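Local coordinates for switch-activating protein 1 (Schizosaccharomyces pombe, PDB 5JDK), which binds specific DNA sequences as a homodimer, acting in mating-type switching and in blocking replication forks at the rDNA barrier, here seen as its N-terminal DNA-binding domain, at residues I88-E93 and C116-K120; V44-E50 and F59-I63; K37-R42 and E111-C116. One frame throughout, in Å; residues are numbered along the deposited sequence.

Contact 1: I88-E93 and C116-K120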
loop_
_atom_site.group_PDB
_atom_site.type_symbol
_atom_site.label_atom_id
_atom_site.label_comp_id
_atom_site.label_asym_id
_atom_site.label_seq_id
_atom_site.Cartn_x
_atom_site.Cartn_y
_atom_site.Cartn_z
ATOM N N ILE A 88 2.400 6.212 2.818
ATOM C CA ILE A 88 0.948 6.076 2.834
ATOM C C ILE A 88 0.507 5.249 4.039
ATOM O O ILE A 88 -0.478 5.580 4.717
ATOM C CB ILE A 88 0.463 5.473 1.500
ATOM C CG1 ILE A 88 0.580 6.507 0.373
ATOM C CG2 ILE A 88 -0.972 4.937 1.609
ATOM C CD1 ILE A 88 0.506 5.922 -1.007
ATOM N N MET A 89 1.190 4.134 4.288
ATOM C CA MET A 89 0.795 3.268 5.395
ATOM C C MET A 89 1.085 3.891 6.758
ATOM O O MET A 89 0.324 3.669 7.711
ATOM C CB MET A 89 1.465 1.905 5.248
ATOM C CG MET A 89 1.030 1.136 4.003
ATOM S SD MET A 89 -0.751 0.832 3.879
ATOM C CE MET A 89 -0.985 -0.347 5.209
ATOM N N ARG A 90 2.164 4.662 6.879
ATOM C CA ARG A 90 2.433 5.355 8.128
ATOM C C ARG A 90 1.356 6.393 8.404
ATOM O O ARG A 90 0.842 6.495 9.532
ATOM C CB ARG A 90 3.810 6.007 8.077
ATOM C CG ARG A 90 4.165 6.646 9.391
ATOM C CD ARG A 90 5.609 7.064 9.444
ATOM N NE ARG A 90 5.906 7.790 10.678
ATOM C CZ ARG A 90 6.285 7.223 11.822
ATOM N NH1 ARG A 90 6.404 5.906 11.911
ATOM N NH2 ARG A 90 6.526 7.981 12.882
ATOM N N VAL A 91 0.982 7.157 7.374
ATOM C CA VAL A 91 -0.100 8.119 7.528
ATOM C C VAL A 91 -1.397 7.401 7.862
ATOM O O VAL A 91 -2.173 7.872 8.697
ATOM C CB VAL A 91 -0.213 9.009 6.279
ATOM C CG1 VAL A 91 -1.491 9.833 6.317
ATOM C CG2 VAL A 91 1.015 9.905 6.185
ATOM N N TYR A 92 -1.632 6.234 7.263
ATOM C CA TYR A 92 -2.816 5.453 7.599
ATOM C C TYR A 92 -2.854 5.106 9.082
ATOM O O TYR A 92 -3.894 5.246 9.738
ATOM C CB TYR A 92 -2.870 4.196 6.740
ATOM C CG TYR A 92 -4.030 3.279 7.088
ATOM C CD1 TYR A 92 -3.820 1.964 7.476
ATOM C CD2 TYR A 92 -5.334 3.733 7.010
ATOM C CE1 TYR A 92 -4.892 1.124 7.773
ATOM C CE2 TYR A 92 -6.408 2.913 7.321
ATOM C CZ TYR A 92 -6.177 1.610 7.697
ATOM O OH TYR A 92 -7.230 0.771 8.003
ATOM N N GLU A 93 -1.730 4.643 9.637
ATOM C CA GLU A 93 -1.719 4.327 11.062
ATOM C C GLU A 93 -1.981 5.566 11.906
ATOM O O GLU A 93 -2.648 5.493 12.945
ATOM C CB GLU A 93 -0.418 3.629 11.448
ATOM C CG GLU A 93 -0.278 2.226 10.847
ATOM C CD GLU A 93 -1.263 1.218 11.413
ATOM O OE1 GLU A 93 -1.721 1.402 12.562
ATOM O OE2 GLU A 93 -1.562 0.230 10.723
ATOM N N CYS A 116 -5.685 0.698 2.266
ATOM C CA CYS A 116 -4.643 0.522 3.259
ATOM C C CYS A 116 -4.972 -0.619 4.219
ATOM O O CYS A 116 -4.090 -1.400 4.585
ATOM C CB CYS A 116 -4.428 1.825 4.020
ATOM S SG CYS A 116 -3.694 3.141 3.025
ATOM N N ASP A 117 -6.225 -0.729 4.652
ATOM C CA ASP A 117 -6.611 -1.839 5.517
ATOM C C ASP A 117 -6.332 -3.174 4.835
ATOM O O ASP A 117 -5.805 -4.113 5.456
ATOM C CB ASP A 117 -8.099 -1.717 5.849
ATOM C CG ASP A 117 -8.609 -2.896 6.637
ATOM O OD1 ASP A 117 -8.268 -3.010 7.828
ATOM O OD2 ASP A 117 -9.336 -3.727 6.055
ATOM N N GLU A 118 -6.666 -3.275 3.546
ATOM C CA GLU A 118 -6.470 -4.530 2.831
ATOM C C GLU A 118 -4.984 -4.841 2.661
ATOM O O GLU A 118 -4.554 -5.997 2.796
ATOM C CB GLU A 118 -7.206 -4.452 1.494
ATOM C CG GLU A 118 -7.242 -5.754 0.753
ATOM C CD GLU A 118 -8.239 -5.808 -0.391
ATOM O OE1 GLU A 118 -9.088 -4.915 -0.495
ATOM O OE2 GLU A 118 -8.161 -6.774 -1.166
ATOM N N TRP A 119 -4.172 -3.821 2.393
ATOM C CA TRP A 119 -2.734 -4.038 2.268
ATOM C C TRP A 119 -2.104 -4.408 3.605
ATOM O O TRP A 119 -1.280 -5.337 3.679
ATOM C CB TRP A 119 -2.067 -2.797 1.669
ATOM C CG TRP A 119 -0.620 -2.997 1.360
ATOM C CD1 TRP A 119 0.422 -2.225 1.772
ATOM C CD2 TRP A 119 -0.045 -4.051 0.560
ATOM N NE1 TRP A 119 1.604 -2.718 1.274
ATOM C CE2 TRP A 119 1.343 -3.840 0.533
ATOM C CE3 TRP A 119 -0.569 -5.139 -0.143
ATOM C CZ2 TRP A 119 2.217 -4.686 -0.156
ATOM C CZ3 TRP A 119 0.299 -5.974 -0.827
ATOM C CH2 TRP A 119 1.673 -5.737 -0.834
ATOM N N LYS A 120 -2.494 -3.710 4.674
ATOM C CA LYS A 120 -2.050 -4.060 6.015
ATOM C C LYS A 120 -2.337 -5.525 6.322
ATOM O O LYS A 120 -1.494 -6.234 6.901
ATOM C CB LYS A 120 -2.773 -3.136 6.999
ATOM C CG LYS A 120 -2.562 -3.453 8.458
ATOM C CD LYS A 120 -3.190 -2.377 9.327
ATOM C CE LYS A 120 -3.121 -2.713 10.793
ATOM N NZ LYS A 120 -3.495 -1.544 11.638
HETATM O O HOH W 1 -6.834 -1.338 9.524
HETATM O O HOH W 2 -2.887 -0.515 14.245
#
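Cys116 of helix 107-131 packs against both Met89 and Tyr92 of helix 78-98. This is a helix-helix crossing in the all-helical N-terminal domain of the protein, which belongs to the helix-turn-helix clan. The two short axes pass 10.6 Å apart at a signed angle of -106°. The steep crossing limits close backbone approach to one place, where the CA atoms of Met89 and Cys116 are 6.5 Å apart.

Cys116 is buried. Its CB lies off-centre over one face of the Tyr92 ring, 3.5 Å from the ring centroid, in a CH-pi contact. Its SG stands obliquely to the same ring and touches Ile88 CG2 at 3.6 Å. With CG anti to the backbone N (chi1 176°), the Tyr92 ring lies alongside the first turn of the opposing segment, and its OH reaches Asp117 CB. A water joins that hydroxyl to Asp117 OD1.

Met89 meets a second flank of the cysteine. Bends at chi2 and chi3 turn its end toward helix 107-131, where CE comes to 3.3 Å from Cys116 O and also packs on Lys120 CB. Its SD meets the indole of Trp119 in the ring plane, at CD1, a Met-aromatic contact at the edge. Trp119 itself turns inward toward Met41 and Val44 of helix 34-46, and its ring meets that of Phe59.

At the outer margin the contact is polar. Lys120 passes the edge of the Tyr92 ring to reach Glu93. The two side chains cross at about a right angle. Lys120 NZ donates to the syn lone pair of Glu93 OE2 at 2.8 Å, and a second water links the same NZ to Glu93 OE1.

Contact 2: V44-E50 and F59-I63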
loop_
_atom_site.group_PDB
_atom_site.type_symbol
_atom_site.label_atom_id
_atom_site.label_comp_id
_atom_site.label_asym_id
_atom_site.label_seq_id
_atom_site.Cartn_x
_atom_site.Cartn_y
_atom_site.Cartn_z
ATOM N N VAL A 44 -1.408 -1.760 -5.872
ATOM C CA VAL A 44 -0.811 -2.604 -4.841
ATOM C C VAL A 44 -1.796 -3.683 -4.404
ATOM O O VAL A 44 -1.469 -4.876 -4.344
ATOM C CB VAL A 44 -0.365 -1.723 -3.661
ATOM C CG1 VAL A 44 -0.012 -2.551 -2.448
ATOM C CG2 VAL A 44 0.823 -0.853 -4.067
ATOM N N VAL A 45 -3.020 -3.275 -4.078
ATOM C CA VAL A 45 -4.019 -4.223 -3.597
ATOM C C VAL A 45 -4.414 -5.215 -4.687
ATOM O O VAL A 45 -4.564 -6.407 -4.419
ATOM C CB VAL A 45 -5.224 -3.464 -3.020
ATOM C CG1 VAL A 45 -6.382 -4.385 -2.756
ATOM C CG2 VAL A 45 -4.812 -2.787 -1.719
ATOM N N ARG A 46 -4.617 -4.743 -5.921
ATOM C CA ARG A 46 -4.988 -5.651 -7.005
ATOM C C ARG A 46 -3.978 -6.771 -7.161
ATOM O O ARG A 46 -4.348 -7.910 -7.472
ATOM C CB ARG A 46 -5.106 -4.879 -8.324
ATOM C CG ARG A 46 -5.380 -5.754 -9.542
ATOM C CD ARG A 46 -6.751 -6.392 -9.447
ATOM N NE ARG A 46 -7.058 -7.375 -10.492
ATOM C CZ ARG A 46 -6.806 -8.680 -10.404
ATOM N NH1 ARG A 46 -6.197 -9.172 -9.330
ATOM N NH2 ARG A 46 -7.165 -9.494 -11.385
ATOM N N HIS A 47 -2.698 -6.464 -6.963
ATOM C CA HIS A 47 -1.613 -7.415 -7.145
ATOM C C HIS A 47 -1.127 -8.019 -5.834
ATOM O O HIS A 47 -0.051 -8.617 -5.807
ATOM C CB HIS A 47 -0.449 -6.724 -7.862
ATOM C CG HIS A 47 -0.767 -6.329 -9.265
ATOM N ND1 HIS A 47 -1.408 -5.156 -9.597
ATOM C CD2 HIS A 47 -0.552 -6.982 -10.430
ATOM C CE1 HIS A 47 -1.574 -5.102 -10.907
ATOM N NE2 HIS A 47 -1.062 -6.197 -11.436
ATOM N N LYS A 48 -1.914 -7.927 -4.762
ATOM C CA LYS A 48 -1.395 -8.238 -3.432
ATOM C C LYS A 48 -0.934 -9.680 -3.312
ATOM O O LYS A 48 -0.006 -9.967 -2.544
ATOM C CB LYS A 48 -2.448 -7.917 -2.369
ATOM C CG LYS A 48 -3.652 -8.844 -2.356
ATOM C CD LYS A 48 -4.715 -8.369 -1.393
ATOM C CE LYS A 48 -5.826 -9.384 -1.290
ATOM N NZ LYS A 48 -6.871 -8.937 -0.335
ATOM N N HIS A 49 -1.565 -10.603 -4.033
ATOM C CA HIS A 49 -1.187 -12.005 -3.935
ATOM C C HIS A 49 0.102 -12.305 -4.672
ATOM O O HIS A 49 0.627 -13.418 -4.550
ATOM C CB HIS A 49 -2.332 -12.894 -4.423
ATOM C CG HIS A 49 -3.500 -12.906 -3.485
ATOM N ND1 HIS A 49 -4.774 -12.548 -3.869
ATOM C CD2 HIS A 49 -3.574 -13.203 -2.167
ATOM C CE1 HIS A 49 -5.586 -12.642 -2.832
ATOM N NE2 HIS A 49 -4.883 -13.036 -1.786
ATOM N N GLU A 50 0.633 -11.335 -5.404
ATOM C CA GLU A 50 1.897 -11.506 -6.094
ATOM C C GLU A 50 3.099 -11.210 -5.216
ATOM O O GLU A 50 4.201 -11.633 -5.571
ATOM C CB GLU A 50 1.936 -10.644 -7.361
ATOM C CG GLU A 50 0.841 -11.022 -8.341
ATOM C CD GLU A 50 0.839 -10.216 -9.618
ATOM O OE1 GLU A 50 -0.120 -10.341 -10.391
ATOM O OE2 GLU A 50 1.786 -9.455 -9.862
ATOM N N PHE A 59 8.346 -7.286 -6.556
ATOM C CA PHE A 59 7.002 -6.755 -6.384
ATOM C C PHE A 59 6.990 -5.238 -6.518
ATOM O O PHE A 59 6.222 -4.685 -7.319
ATOM C CB PHE A 59 6.426 -7.186 -5.033
ATOM C CG PHE A 59 5.040 -6.672 -4.791
ATOM C CD1 PHE A 59 3.945 -7.257 -5.404
ATOM C CD2 PHE A 59 4.828 -5.577 -3.981
ATOM C CE1 PHE A 59 2.680 -6.763 -5.202
ATOM C CE2 PHE A 59 3.566 -5.086 -3.767
ATOM C CZ PHE A 59 2.485 -5.682 -4.381
ATOM N N TYR A 60 7.822 -4.540 -5.735
ATOM C CA TYR A 60 7.790 -3.082 -5.803
ATOM C C TYR A 60 8.279 -2.574 -7.151
ATOM O O TYR A 60 7.825 -1.515 -7.613
ATOM C CB TYR A 60 8.513 -2.431 -4.601
ATOM C CG TYR A 60 7.786 -2.792 -3.313
ATOM C CD1 TYR A 60 6.533 -2.261 -3.031
ATOM C CD2 TYR A 60 8.302 -3.731 -2.436
ATOM C CE1 TYR A 60 5.825 -2.645 -1.908
ATOM C CE2 TYR A 60 7.608 -4.115 -1.299
ATOM C CZ TYR A 60 6.360 -3.579 -1.050
ATOM O OH TYR A 60 5.621 -3.972 0.037
ATOM N N ALA A 61 9.187 -3.306 -7.798
ATOM C CA ALA A 61 9.591 -2.917 -9.145
ATOM C C ALA A 61 8.413 -2.991 -10.104
ATOM O O ALA A 61 8.218 -2.096 -10.945
ATOM C CB ALA A 61 10.724 -3.810 -9.650
ATOM N N LYS A 62 7.627 -4.077 -10.023
ATOM C CA LYS A 62 6.463 -4.224 -10.884
ATOM C C LYS A 62 5.436 -3.132 -10.625
ATOM O O LYS A 62 4.872 -2.564 -11.572
ATOM C CB LYS A 62 5.850 -5.611 -10.694
ATOM C CG LYS A 62 4.529 -5.766 -11.427
ATOM C CD LYS A 62 4.008 -7.180 -11.457
ATOM C CE LYS A 62 2.749 -7.275 -12.297
ATOM N NZ LYS A 62 2.182 -8.631 -12.362
ATOM N N ILE A 63 5.165 -2.836 -9.354
ATOM C CA ILE A 63 4.208 -1.781 -9.038
ATOM C C ILE A 63 4.674 -0.451 -9.608
ATOM O O ILE A 63 3.881 0.300 -10.181
ATOM C CB ILE A 63 3.978 -1.701 -7.515
ATOM C CG1 ILE A 63 3.362 -2.991 -6.954
ATOM C CG2 ILE A 63 3.138 -0.473 -7.155
ATOM C CD1 ILE A 63 2.011 -3.340 -7.494
#
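Phe59 presents its ring edge to the end of helix 34-46. Its CE1 lies 3.4 Å from His47 O, and its CZ lies near Val44 O, both near the ring plane. CG is anti to the backbone N (chi1 -180°), which carries the ring across to the turn where His47 leaves the helix.

Lys62 reaches across fully extended. Its NZ donates to Glu50 OE2 at 2.7 Å, on the syn side and 16° out of the carboxylate plane. Its CE passes His47 CD2 at 3.8 Å. The ND1 of that histidine is hydrogen-bonded to Leu43 O. With an alanine in place of Lys62, the Glu50 carboxylate would probably lose its charged mate and be freer to swing away from helix 56-71.

Ile63 is buried against Val44. Its CG2 meets Val44 CG2 at 3.9 Å, and its CD1 lies against Val44 CA.

The contact joins helices 34-46 and 56-71 across their short connection. Helix 107-131 packs on it through Trp119, which touches Val44, Phe59 and Tyr60. Helix 78-98 adds Cys81 against Ile63 and Ile85 against Val44.

Contact 3: K37-R42 and E111-C116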
loop_
_atom_site.group_PDB
_atom_site.type_symbol
_atom_site.label_atom_id
_atom_site.label_comp_id
_atom_site.label_asym_id
_atom_site.label_seq_id
_atom_site.Cartn_x
_atom_site.Cartn_y
_atom_site.Cartn_z
ATOM N N LYS A 37 -2.159 8.664 -4.911
ATOM C CA LYS A 37 -2.034 7.681 -3.841
ATOM C C LYS A 37 -3.074 6.591 -3.990
ATOM O O LYS A 37 -2.780 5.406 -3.795
ATOM C CB LYS A 37 -2.227 8.349 -2.482
ATOM C CG LYS A 37 -1.107 9.263 -2.066
ATOM C CD LYS A 37 -1.460 9.963 -0.762
ATOM C CE LYS A 37 -0.358 10.874 -0.292
ATOM N NZ LYS A 37 -0.772 11.596 0.926
ATOM N N ILE A 38 -4.304 6.980 -4.324
ATOM C CA ILE A 38 -5.359 6.005 -4.549
ATOM C C ILE A 38 -5.051 5.130 -5.763
ATOM O O ILE A 38 -5.209 3.909 -5.709
ATOM C CB ILE A 38 -6.723 6.710 -4.645
ATOM C CG1 ILE A 38 -7.120 7.237 -3.272
ATOM C CG2 ILE A 38 -7.799 5.772 -5.201
ATOM C CD1 ILE A 38 -8.290 8.206 -3.274
ATOM N N LYS A 39 -4.604 5.720 -6.876
ATOM C CA LYS A 39 -4.232 4.890 -8.021
ATOM C C LYS A 39 -3.138 3.889 -7.655
ATOM O O LYS A 39 -3.199 2.704 -8.041
ATOM C CB LYS A 39 -3.779 5.776 -9.176
ATOM C CG LYS A 39 -4.909 6.581 -9.800
ATOM C CD LYS A 39 -4.398 7.496 -10.900
ATOM C CE LYS A 39 -5.540 8.225 -11.586
ATOM N NZ LYS A 39 -5.047 9.194 -12.601
ATOM N N LEU A 40 -2.125 4.351 -6.916
ATOM C CA LEU A 40 -1.025 3.489 -6.511
ATOM C C LEU A 40 -1.518 2.355 -5.623
ATOM O O LEU A 40 -1.185 1.180 -5.854
ATOM C CB LEU A 40 0.038 4.322 -5.804
ATOM C CG LEU A 40 1.237 3.570 -5.235
ATOM C CD1 LEU A 40 1.957 2.786 -6.307
ATOM C CD2 LEU A 40 2.186 4.549 -4.578
ATOM N N MET A 41 -2.307 2.680 -4.587
ATOM C CA MET A 41 -2.767 1.634 -3.682
ATOM C C MET A 41 -3.775 0.697 -4.335
ATOM O O MET A 41 -3.824 -0.482 -3.977
ATOM C CB MET A 41 -3.295 2.232 -2.387
ATOM C CG MET A 41 -2.224 2.877 -1.548
ATOM S SD MET A 41 -0.849 1.817 -1.099
ATOM C CE MET A 41 -1.677 0.631 -0.046
ATOM N N ARG A 42 -4.565 1.179 -5.294
ATOM C CA ARG A 42 -5.397 0.268 -6.068
ATOM C C ARG A 42 -4.540 -0.785 -6.750
ATOM O O ARG A 42 -4.893 -1.969 -6.763
ATOM C CB ARG A 42 -6.201 1.026 -7.124
ATOM C CG ARG A 42 -7.392 1.805 -6.587
ATOM C CD ARG A 42 -8.056 2.591 -7.698
ATOM N NE ARG A 42 -9.152 3.414 -7.221
ATOM C CZ ARG A 42 -9.672 4.423 -7.910
ATOM N NH1 ARG A 42 -9.192 4.731 -9.109
ATOM N NH2 ARG A 42 -10.668 5.128 -7.399
ATOM N N GLU A 111 -11.939 5.426 0.594
ATOM C CA GLU A 111 -11.341 4.464 -0.331
ATOM C C GLU A 111 -9.880 4.225 0.006
ATOM O O GLU A 111 -9.419 3.074 0.054
ATOM C CB GLU A 111 -11.465 4.895 -1.796
ATOM C CG GLU A 111 -10.852 3.801 -2.681
ATOM C CD GLU A 111 -10.958 4.022 -4.165
ATOM O OE1 GLU A 111 -11.333 5.124 -4.605
ATOM O OE2 GLU A 111 -10.640 3.053 -4.892
ATOM N N LEU A 112 -9.115 5.296 0.229
ATOM C CA LEU A 112 -7.706 5.080 0.538
ATOM C C LEU A 112 -7.553 4.293 1.834
ATOM O O LEU A 112 -6.727 3.378 1.922
ATOM C CB LEU A 112 -6.936 6.401 0.579
ATOM C CG LEU A 112 -5.414 6.254 0.718
ATOM C CD1 LEU A 112 -4.811 5.354 -0.317
ATOM C CD2 LEU A 112 -4.749 7.619 0.644
ATOM N N ASP A 113 -8.351 4.618 2.845
ATOM C CA ASP A 113 -8.276 3.873 4.093
ATOM C C ASP A 113 -8.600 2.398 3.869
ATOM O O ASP A 113 -7.969 1.523 4.478
ATOM C CB ASP A 113 -9.236 4.471 5.124
ATOM C CG ASP A 113 -8.745 5.780 5.742
ATOM O OD1 ASP A 113 -7.573 6.174 5.547
ATOM O OD2 ASP A 113 -9.559 6.398 6.461
ATOM N N GLN A 114 -9.612 2.099 3.041
ATOM C CA GLN A 114 -9.980 0.704 2.798
ATOM C C GLN A 114 -8.862 -0.042 2.086
ATOM O O GLN A 114 -8.553 -1.199 2.425
ATOM C CB GLN A 114 -11.274 0.636 1.991
ATOM C CG GLN A 114 -11.804 -0.778 1.793
ATOM C CD GLN A 114 -11.050 -1.567 0.731
ATOM O OE1 GLN A 114 -10.653 -2.711 0.960
ATOM N NE2 GLN A 114 -10.855 -0.960 -0.436
ATOM N N LEU A 115 -8.241 0.599 1.100
ATOM C CA LEU A 115 -7.104 -0.010 0.423
ATOM C C LEU A 115 -5.962 -0.267 1.395
ATOM O O LEU A 115 -5.332 -1.332 1.359
ATOM C CB LEU A 115 -6.653 0.889 -0.725
ATOM C CG LEU A 115 -7.638 0.990 -1.882
ATOM C CD1 LEU A 115 -7.295 2.173 -2.767
ATOM C CD2 LEU A 115 -7.636 -0.292 -2.703
ATOM N N CYS A 116 -5.685 0.698 2.266
ATOM C CA CYS A 116 -4.643 0.522 3.259
ATOM C C CYS A 116 -4.972 -0.619 4.219
ATOM O O CYS A 116 -4.090 -1.400 4.585
ATOM C CB CYS A 116 -4.428 1.825 4.020
ATOM S SG CYS A 116 -3.694 3.141 3.025
#
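The guanidinium of Arg42 meets the carboxylate of Glu111 at its edge, while Ile38 CG2 of its own helix lies against one face, off its centre. The grip is side-on and two-pronged. Arg42 NE donates to Glu111 OE2 at 2.8 Å with an N-H...O angle of 164°, and Arg42 NH2 donates to Glu111 OE1 at 2.9 Å. Both oxygens are near the guanidinium plane and are met on their syn sides. The carboxylate is nevertheless turned 35° from the guanidinium, and NE approaches OE2 from well out of the carboxylate plane. Two bonds to two oxygens probably restrict the rotation of both groups.

Glu111 arrives extended, its CG anti to the backbone N. That path brings OE1 to 3.6 Å from Ile38 CG2, so the methyl group adjoins both halves of the ion pair.

Next to the salt bridge the contact is apolar. Ile38 CG1 packs on Leu112 CB at 3.9 Å. Leu112 CD1 then reaches Met41 CG, and the two side chains cross at about a right angle. Leu115 CB faces Met41 CB at 4.0 Å. Leu115 CD1 rests on Arg42 CG at 3.8 Å, which ties the aliphatic stem of the arginine to the apolar layer.

The axes of segments 37-42 and 111-116 run roughly parallel, 29° apart and 9.6 Å from each other. Leu34 and Val45 of helix 34-46 extend the apolar layer, touching Leu112 and Leu115. Arg95 of helix 78-98 forms a salt bridge with Asp113. On another side of helix 34-46, Leu40 packs against Ile63 of helix 56-71.

In the fold
The three contacts tie all four helices into one core. Contacts 1 and 3 share Cys116 on helix 107-131, and their centres are about 9 Å apart. Ile88 and Met41 also meet between them, CG2 to CG at 4.0 Å. Contact 2 lies farther off, its centre about 15 Å from that of contact 1 and about 13 Å from that of contact 3. Trp119 CD2 bridges from contact 1 to Val44 CG1 at 3.4 Å, and Glu118 OE2 forms a salt bridge with Lys48 NZ at 2.7 Å. Val45 CG2 packs 3.4 Å from Leu115 O, joining contacts 2 and 3. Apparently the same glycerol, probably from the crystallisation liquor, is hydrogen-bonded to Trp119 NE1 and Tyr60 OH.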